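Local coordinates for protein uncharacterized tRNA/rRNA methyltransferase HI_0380 (Haemophilus influenzae, PDB 3ILK) that probably methylates tRNA or rRNA with S-adenosyl-L-methionine as methyl donor, as a member of the TrmH family of SPOUT methyltransferases, at residues E6-L12 and L33-V39; C75-T81 and K108-G114. One frame throughout, in Å; residues are numbered along the deposited sequence. Where two conformers were deposited one is given.

Contact 1 (E6-L12 and L33-V39); sequences ENIRIVL and LTQLCLV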
loop_
_atom_site.group_PDB
_atom_site.type_symbol
_atom_site.label_atom_id
_atom_site.label_comp_id
_atom_site.label_asym_id
_atom_site.label_seq_id
_atom_site.Cartn_x
_atom_site.Cartn_y
_atom_site.Cartn_z
ATOM N N GLU A 6 -6.842 0.751 22.110
ATOM C CA GLU A 6 -7.799 1.194 23.121
ATOM C C GLU A 6 -7.261 2.220 24.132
ATOM O O GLU A 6 -8.054 2.974 24.723
ATOM C CB GLU A 6 -8.381 -0.028 23.857
ATOM C CG GLU A 6 -9.678 -0.652 23.261
ATOM C CD GLU A 6 -9.534 -1.193 21.815
ATOM O OE1 GLU A 6 -9.478 -0.358 20.857
ATOM O OE2 GLU A 6 -9.529 -2.450 21.632
ATOM N N ASN A 7 -5.946 2.247 24.354
ATOM C CA ASN A 7 -5.319 3.379 25.045
ATOM C C ASN A 7 -5.218 4.684 24.208
ATOM O O ASN A 7 -4.459 5.599 24.595
ATOM C CB ASN A 7 -3.935 3.025 25.661
ATOM C CG ASN A 7 -2.806 2.836 24.602
ATOM O OD1 ASN A 7 -1.599 2.750 24.942
ATOM N ND2 ASN A 7 -3.191 2.759 23.331
ATOM N N ILE A 8 -5.955 4.780 23.084
ATOM C CA ILE A 8 -5.922 6.006 22.244
ATOM C C ILE A 8 -7.312 6.652 22.211
ATOM O O ILE A 8 -8.255 6.062 21.728
ATOM C CB ILE A 8 -5.521 5.725 20.768
ATOM C CG1 ILE A 8 -4.111 5.069 20.667
ATOM C CG2 ILE A 8 -5.672 6.999 19.914
ATOM C CD1 ILE A 8 -3.882 4.259 19.295
ATOM N N ARG A 9 -7.412 7.850 22.750
ATOM C CA ARG A 9 -8.668 8.592 22.724
ATOM C C ARG A 9 -8.657 9.519 21.528
ATOM O O ARG A 9 -7.764 10.368 21.408
ATOM C CB ARG A 9 -8.836 9.393 24.034
ATOM C CG ARG A 9 -10.178 10.203 24.133
ATOM C CD ARG A 9 -10.305 10.952 25.453
ATOM N NE ARG A 9 -10.105 10.073 26.618
ATOM C CZ ARG A 9 -9.760 10.462 27.846
ATOM N NH1 ARG A 9 -9.563 11.751 28.165
ATOM N NH2 ARG A 9 -9.578 9.528 28.774
ATOM N N ILE A 10 -9.685 9.420 20.698
ATOM C CA ILE A 10 -9.901 10.328 19.587
ATOM C C ILE A 10 -10.823 11.459 20.073
ATOM O O ILE A 10 -11.933 11.205 20.516
ATOM C CB ILE A 10 -10.527 9.564 18.374
ATOM C CG1 ILE A 10 -9.575 8.470 17.845
ATOM C CG2 ILE A 10 -10.966 10.519 17.219
ATOM C CD1 ILE A 10 -8.295 8.991 17.217
ATOM N N VAL A 11 -10.346 12.700 20.019
ATOM C CA VAL A 11 -11.168 13.817 20.490
ATOM C C VAL A 11 -11.611 14.678 19.315
ATOM O O VAL A 11 -10.799 15.120 18.541
ATOM C CB VAL A 11 -10.390 14.713 21.496
ATOM C CG1 VAL A 11 -11.326 15.889 21.982
ATOM C CG2 VAL A 11 -9.753 13.826 22.676
ATOM N N LEU A 12 -12.902 14.954 19.201
ATOM C CA LEU A 12 -13.395 15.829 18.169
ATOM C C LEU A 12 -13.935 17.156 18.768
ATOM O O LEU A 12 -14.986 17.183 19.502
ATOM C CB LEU A 12 -14.525 15.131 17.390
ATOM C CG LEU A 12 -14.354 13.683 16.918
ATOM C CD1 LEU A 12 -15.615 13.221 16.086
ATOM C CD2 LEU A 12 -13.070 13.465 16.101
ATOM N N LEU A 33 -10.038 1.344 16.306
ATOM C CA LEU A 33 -10.129 2.359 17.384
ATOM C C LEU A 33 -11.503 2.318 18.016
ATOM O O LEU A 33 -12.520 2.035 17.337
ATOM C CB LEU A 33 -9.825 3.783 16.879
ATOM C CG LEU A 33 -8.367 4.013 16.463
ATOM C CD1 LEU A 33 -8.154 5.417 15.901
ATOM C CD2 LEU A 33 -7.384 3.706 17.623
ATOM N N THR A 34 -11.552 2.576 19.307
ATOM C CA THR A 34 -12.837 2.506 20.026
ATOM C C THR A 34 -13.159 3.694 20.933
ATOM O O THR A 34 -14.296 3.801 21.380
ATOM C CB THR A 34 -12.878 1.266 20.928
ATOM O OG1 THR A 34 -11.724 1.306 21.777
ATOM C CG2 THR A 34 -12.826 -0.031 20.103
ATOM N N GLN A 35 -12.191 4.546 21.277
ATOM C CA GLN A 35 -12.457 5.574 22.289
ATOM C C GLN A 35 -12.648 6.920 21.681
ATOM O O GLN A 35 -11.687 7.524 21.221
ATOM C CB GLN A 35 -11.330 5.715 23.287
ATOM C CG GLN A 35 -10.815 4.408 23.849
ATOM C CD GLN A 35 -11.408 4.105 25.182
ATOM O OE1 GLN A 35 -10.730 4.204 26.208
ATOM N NE2 GLN A 35 -12.698 3.766 25.200
ATOM N N LEU A 36 -13.875 7.397 21.741
ATOM C CA LEU A 36 -14.270 8.635 21.140
ATOM C C LEU A 36 -14.720 9.654 22.229
ATOM O O LEU A 36 -15.501 9.333 23.127
ATOM C CB LEU A 36 -15.422 8.372 20.122
ATOM C CG LEU A 36 -15.958 9.650 19.484
ATOM C CD1 LEU A 36 -14.884 10.282 18.574
ATOM C CD2 LEU A 36 -17.275 9.367 18.677
ATOM N N CYS A 37 -14.218 10.878 22.113
ATOM C CA CYS A 37 -14.602 11.992 22.974
ATOM C C CYS A 37 -14.968 13.221 22.131
ATOM O O CYS A 37 -14.188 13.640 21.243
ATOM C CB CYS A 37 -13.441 12.282 23.913
ATOM S SG CYS A 37 -13.673 13.626 25.074
ATOM N N LEU A 38 -16.168 13.755 22.386
ATOM C CA LEU A 38 -16.720 14.988 21.803
ATOM C C LEU A 38 -16.636 16.199 22.764
ATOM O O LEU A 38 -17.007 16.074 23.946
ATOM C CB LEU A 38 -18.173 14.740 21.377
ATOM C CG LEU A 38 -18.480 13.419 20.620
ATOM C CD1 LEU A 38 -19.979 13.338 20.254
ATOM C CD2 LEU A 38 -17.582 13.294 19.344
ATOM N N VAL A 39 -16.084 17.323 22.270
ATOM C CA VAL A 39 -16.109 18.601 22.995
ATOM C C VAL A 39 -17.205 19.440 22.400
ATOM O O VAL A 39 -17.184 19.760 21.195
ATOM C CB VAL A 39 -14.773 19.322 22.968
ATOM C CG1 VAL A 39 -14.761 20.631 23.853
ATOM C CG2 VAL A 39 -13.585 18.346 23.449
HETATM O O HOH W 1 -9.439 3.801 20.657
HETATM O O HOH W 2 -10.815 7.295 26.532
HETATM O O HOH W 3 -17.489 17.741 19.138
#

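Contact 2 (C75-T81 and K108-G114); sequences CSLVIGT and KIAIVFG. With EDO (1,2-ethanediol), chain C.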
loop_
_atom_site.group_PDB
_atom_site.type_symbol
_atom_site.label_atom_id
_atom_site.label_comp_id
_atom_site.label_asym_id
_atom_site.label_seq_id
_atom_site.Cartn_x
_atom_site.Cartn_y
_atom_site.Cartn_z
ATOM N N CYS A 75 -4.611 11.716 29.796
ATOM C CA CYS A 75 -3.698 11.377 28.692
ATOM C C CYS A 75 -2.419 12.197 28.800
ATOM O O CYS A 75 -2.469 13.433 28.747
ATOM C CB CYS A 75 -4.355 11.647 27.345
ATOM S SG CYS A 75 -5.896 10.769 27.110
ATOM N N SER A 76 -1.261 11.540 28.944
ATOM C CA SER A 76 -0.042 12.308 29.134
ATOM C C SER A 76 0.691 12.562 27.806
ATOM O O SER A 76 1.715 13.256 27.793
ATOM C CB SER A 76 0.870 11.620 30.175
ATOM O OG SER A 76 1.245 10.364 29.645
ATOM N N LEU A 77 0.190 12.014 26.690
ATOM C CA LEU A 77 0.690 12.414 25.365
ATOM C C LEU A 77 -0.512 12.926 24.602
ATOM O O LEU A 77 -1.441 12.206 24.437
ATOM C CB LEU A 77 1.284 11.265 24.555
ATOM C CG LEU A 77 1.791 11.490 23.089
ATOM C CD1 LEU A 77 2.816 12.636 22.936
ATOM C CD2 LEU A 77 2.400 10.180 22.432
ATOM N N VAL A 78 -0.424 14.164 24.156
ATOM C CA VAL A 78 -1.486 14.860 23.499
ATOM C C VAL A 78 -0.995 15.299 22.115
ATOM O O VAL A 78 0.045 15.937 22.015
ATOM C CB VAL A 78 -1.871 16.067 24.323
ATOM C CG1 VAL A 78 -3.049 16.866 23.634
ATOM C CG2 VAL A 78 -2.282 15.611 25.745
ATOM N N ILE A 79 -1.753 14.950 21.062
ATOM C CA ILE A 79 -1.369 15.270 19.719
ATOM C C ILE A 79 -2.537 16.049 19.196
ATOM O O ILE A 79 -3.688 15.522 19.235
ATOM C CB ILE A 79 -1.240 14.043 18.809
ATOM C CG1 ILE A 79 -0.155 13.048 19.335
ATOM C CG2 ILE A 79 -0.784 14.449 17.385
ATOM C CD1 ILE A 79 1.065 13.747 19.666
ATOM N N GLY A 80 -2.288 17.270 18.717
ATOM C CA GLY A 80 -3.417 18.041 18.028
ATOM C C GLY A 80 -3.161 18.170 16.532
ATOM O O GLY A 80 -2.024 18.362 16.088
ATOM N N THR A 81 -4.192 18.050 15.708
ATOM C CA THR A 81 -3.974 18.209 14.290
ATOM C C THR A 81 -3.842 19.720 14.063
ATOM O O THR A 81 -4.411 20.549 14.812
ATOM C CB THR A 81 -5.163 17.717 13.413
ATOM O OG1 THR A 81 -6.321 18.389 13.853
ATOM C CG2 THR A 81 -5.398 16.198 13.538
ATOM N N LYS A 108 -1.582 6.784 28.088
ATOM C CA LYS A 108 -2.720 7.145 27.244
ATOM C C LYS A 108 -2.385 8.373 26.396
ATOM O O LYS A 108 -1.702 9.293 26.874
ATOM C CB LYS A 108 -3.956 7.499 28.102
ATOM C CG LYS A 108 -4.705 6.321 28.716
ATOM C CD LYS A 108 -5.896 6.840 29.530
ATOM C CE LYS A 108 -6.520 5.742 30.340
ATOM N NZ LYS A 108 -7.553 6.327 31.254
ATOM N N ILE A 109 -2.945 8.401 25.196
ATOM C CA ILE A 109 -2.663 9.349 24.171
ATOM C C ILE A 109 -4.029 9.932 23.777
ATOM O O ILE A 109 -5.012 9.175 23.550
ATOM C CB ILE A 109 -2.021 8.603 22.921
ATOM C CG1 ILE A 109 -0.729 7.888 23.291
ATOM C CG2 ILE A 109 -1.844 9.551 21.720
ATOM C CD1 ILE A 109 -0.924 6.378 23.428
ATOM N N ALA A 110 -4.132 11.254 23.721
ATOM C CA ALA A 110 -5.312 11.832 23.006
ATOM C C ALA A 110 -4.850 12.374 21.652
ATOM O O ALA A 110 -3.803 13.000 21.545
ATOM C CB ALA A 110 -5.940 12.943 23.864
ATOM N N ILE A 111 -5.557 12.063 20.587
ATOM C CA ILE A 111 -5.359 12.788 19.358
ATOM C C ILE A 111 -6.560 13.689 19.133
ATOM O O ILE A 111 -7.672 13.195 19.029
ATOM C CB ILE A 111 -5.119 11.814 18.203
ATOM C CG1 ILE A 111 -4.010 10.785 18.619
ATOM C CG2 ILE A 111 -4.724 12.579 16.966
ATOM C CD1 ILE A 111 -3.851 9.656 17.615
ATOM N N VAL A 112 -6.308 15.001 18.998
ATOM C CA VAL A 112 -7.332 16.012 19.024
ATOM C C VAL A 112 -7.422 16.563 17.631
ATOM O O VAL A 112 -6.425 17.011 17.068
ATOM C CB VAL A 112 -7.041 17.165 20.079
ATOM C CG1 VAL A 112 -8.275 18.108 20.214
ATOM C CG2 VAL A 112 -6.665 16.531 21.489
ATOM N N PHE A 113 -8.636 16.502 17.109
ATOM C CA PHE A 113 -9.025 17.010 15.801
ATOM C C PHE A 113 -9.735 18.321 16.010
ATOM O O PHE A 113 -10.844 18.373 16.611
ATOM C CB PHE A 113 -9.889 15.967 15.079
ATOM C CG PHE A 113 -9.125 14.702 14.721
ATOM C CD1 PHE A 113 -8.892 13.701 15.683
ATOM C CD2 PHE A 113 -8.628 14.524 13.433
ATOM C CE1 PHE A 113 -8.181 12.543 15.353
ATOM C CE2 PHE A 113 -7.903 13.387 13.104
ATOM C CZ PHE A 113 -7.669 12.398 14.070
ATOM N N GLY A 114 -9.106 19.399 15.515
ATOM C CA GLY A 114 -9.622 20.734 15.770
ATOM C C GLY A 114 -10.706 20.946 14.765
ATOM O O GLY A 114 -10.902 20.120 13.868
HETATM C C1 EDO C . -9.575 18.148 11.951
HETATM O O1 EDO C . -8.343 17.740 11.324
HETATM C C2 EDO C . -10.528 18.804 10.928
HETATM O O2 EDO C . -10.055 18.598 9.587
HETATM O O HOH W 4 -7.009 20.951 13.491
#

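Contact 1 (E6-L12 and L33-V39)
Leu12 lies against two leucines of the next strand: its CD1 runs alongside Leu38 CD2 at 3.8 Å, the two side chains pointing the same way, while its CG meets Leu36 CD1, crossing at about a right angle. Ile10 continues this face; CG1 beside the backbone N (chi1 -63°) brings its CD1 within 3.8 Å of Leu33 CD1 in one of two conformers of that leucine, whose CD2 packs on Ile8 CD1. On the other face Val11 CG1 touches Val39 CG2 at 3.6 Å, and the aliphatic part of Arg9 lies over Cys37, CD to CB 3.7 Å. Bent at chi3 (-53°), the arginine carries its guanidinium to the carbonyls of Asp73 and Ala71; NE donates to a water that is weakly bonded to Gln35 OE1. The strands are parallel, joined by Ile10 N to Gln35 O, Cys37 N to Ile10 O, Leu12 N to Cys37 O and Val39 N to Leu12 O. At the start a water links Ile8 O to Thr34 N, and Thr34 OG1 donates to Glu6 OE1 (2.9 Å) from above the carboxylate plane; at the other end another water joins the Leu12 and Val39 carbonyls. Helix 18-31 completes this beta-alpha-beta unit, Met28 covering Ile10, Leu33 and Leu36. Backbone bonds and apolar contacts thus hold the register; where the strands diverge, water and the Thr34-Glu6 bond replace direct pairing.

Contact 2 (C75-T81 and K108-G114)
Thr81 and Phe113 meet at the C-terminal ends of two parallel strands, where the threonine methyl CG2 comes obliquely to the ring, 3.6 Å from Phe113 CD2. Of the other apolar contacts, Leu77 and Ile109 lie side by side and point the same way, Leu77 CD2 4.0 Å from Ile109 CG1, and Ile79 CB packs on Ile111 CG2. The opposite face holds Val78 CG1 against Val112 CG2 and Cys75 SG 3.9 Å from Ala110 CB; with SG beside its backbone N (chi1 -57°), the cysteine reaches over the small alanine.

Backbone bonds alternate between the strands: Ala110 N to Leu77 O, Ile79 N to Ala110 O, Val112 N to Ile79 O (2.7 Å) and Thr81 N to Val112 O. Before them Lys108 O takes two weak bonds, from Ser76 N and Leu77 N. Several CA-H groups also approach carbonyls, among them Ile109 CA to Leu77 O at 3.1 Å.

Polar groups gather at the far end. Thr81 OG1 bonds a water at 2.7 Å, which Gly114 N reaches weakly, and makes a weak bond to 1,2-ethanediol O1 (3.3 Å), that O1 lying at the edge of the Phe113 ring, near the ring plane. Thr81 and Gly114 belong to the S-adenosyl-L-methionine site inferred from relatives; the diol, probably from the crystallisation liquor, may occupy part of that pocket.

Strand 109-113 is bordered on its other side by strand 8-13, and strand 77-81 by strand 130-132, whose Tyr130 touches Leu77 and Ile79; helix 145-169 covers Ile111 and Phe113.

Both contacts are largely buried pairings in one parallel sheet, and strands 8-13 and 109-113 lie next to each other in it: Arg9 N probably bonds Ile109 O, Val11 N probably bonds Ile111 O, and Ile10 CG2 packs on Phe113 CE1. Contact 1 pairs the two strands of a beta-alpha-beta unit, second and third in the strand order; contact 2 takes the fourth and fifth places. Their polar side chains differ in place, near the strand starts in contact 1 and at the C-terminal ends in contact 2. Contact 2 itself contains residues of the inferred cofactor site, whereas contact 1 approaches it, the Leu12 side chain coming about 8 Å from Gly114 CA at the nearest atoms.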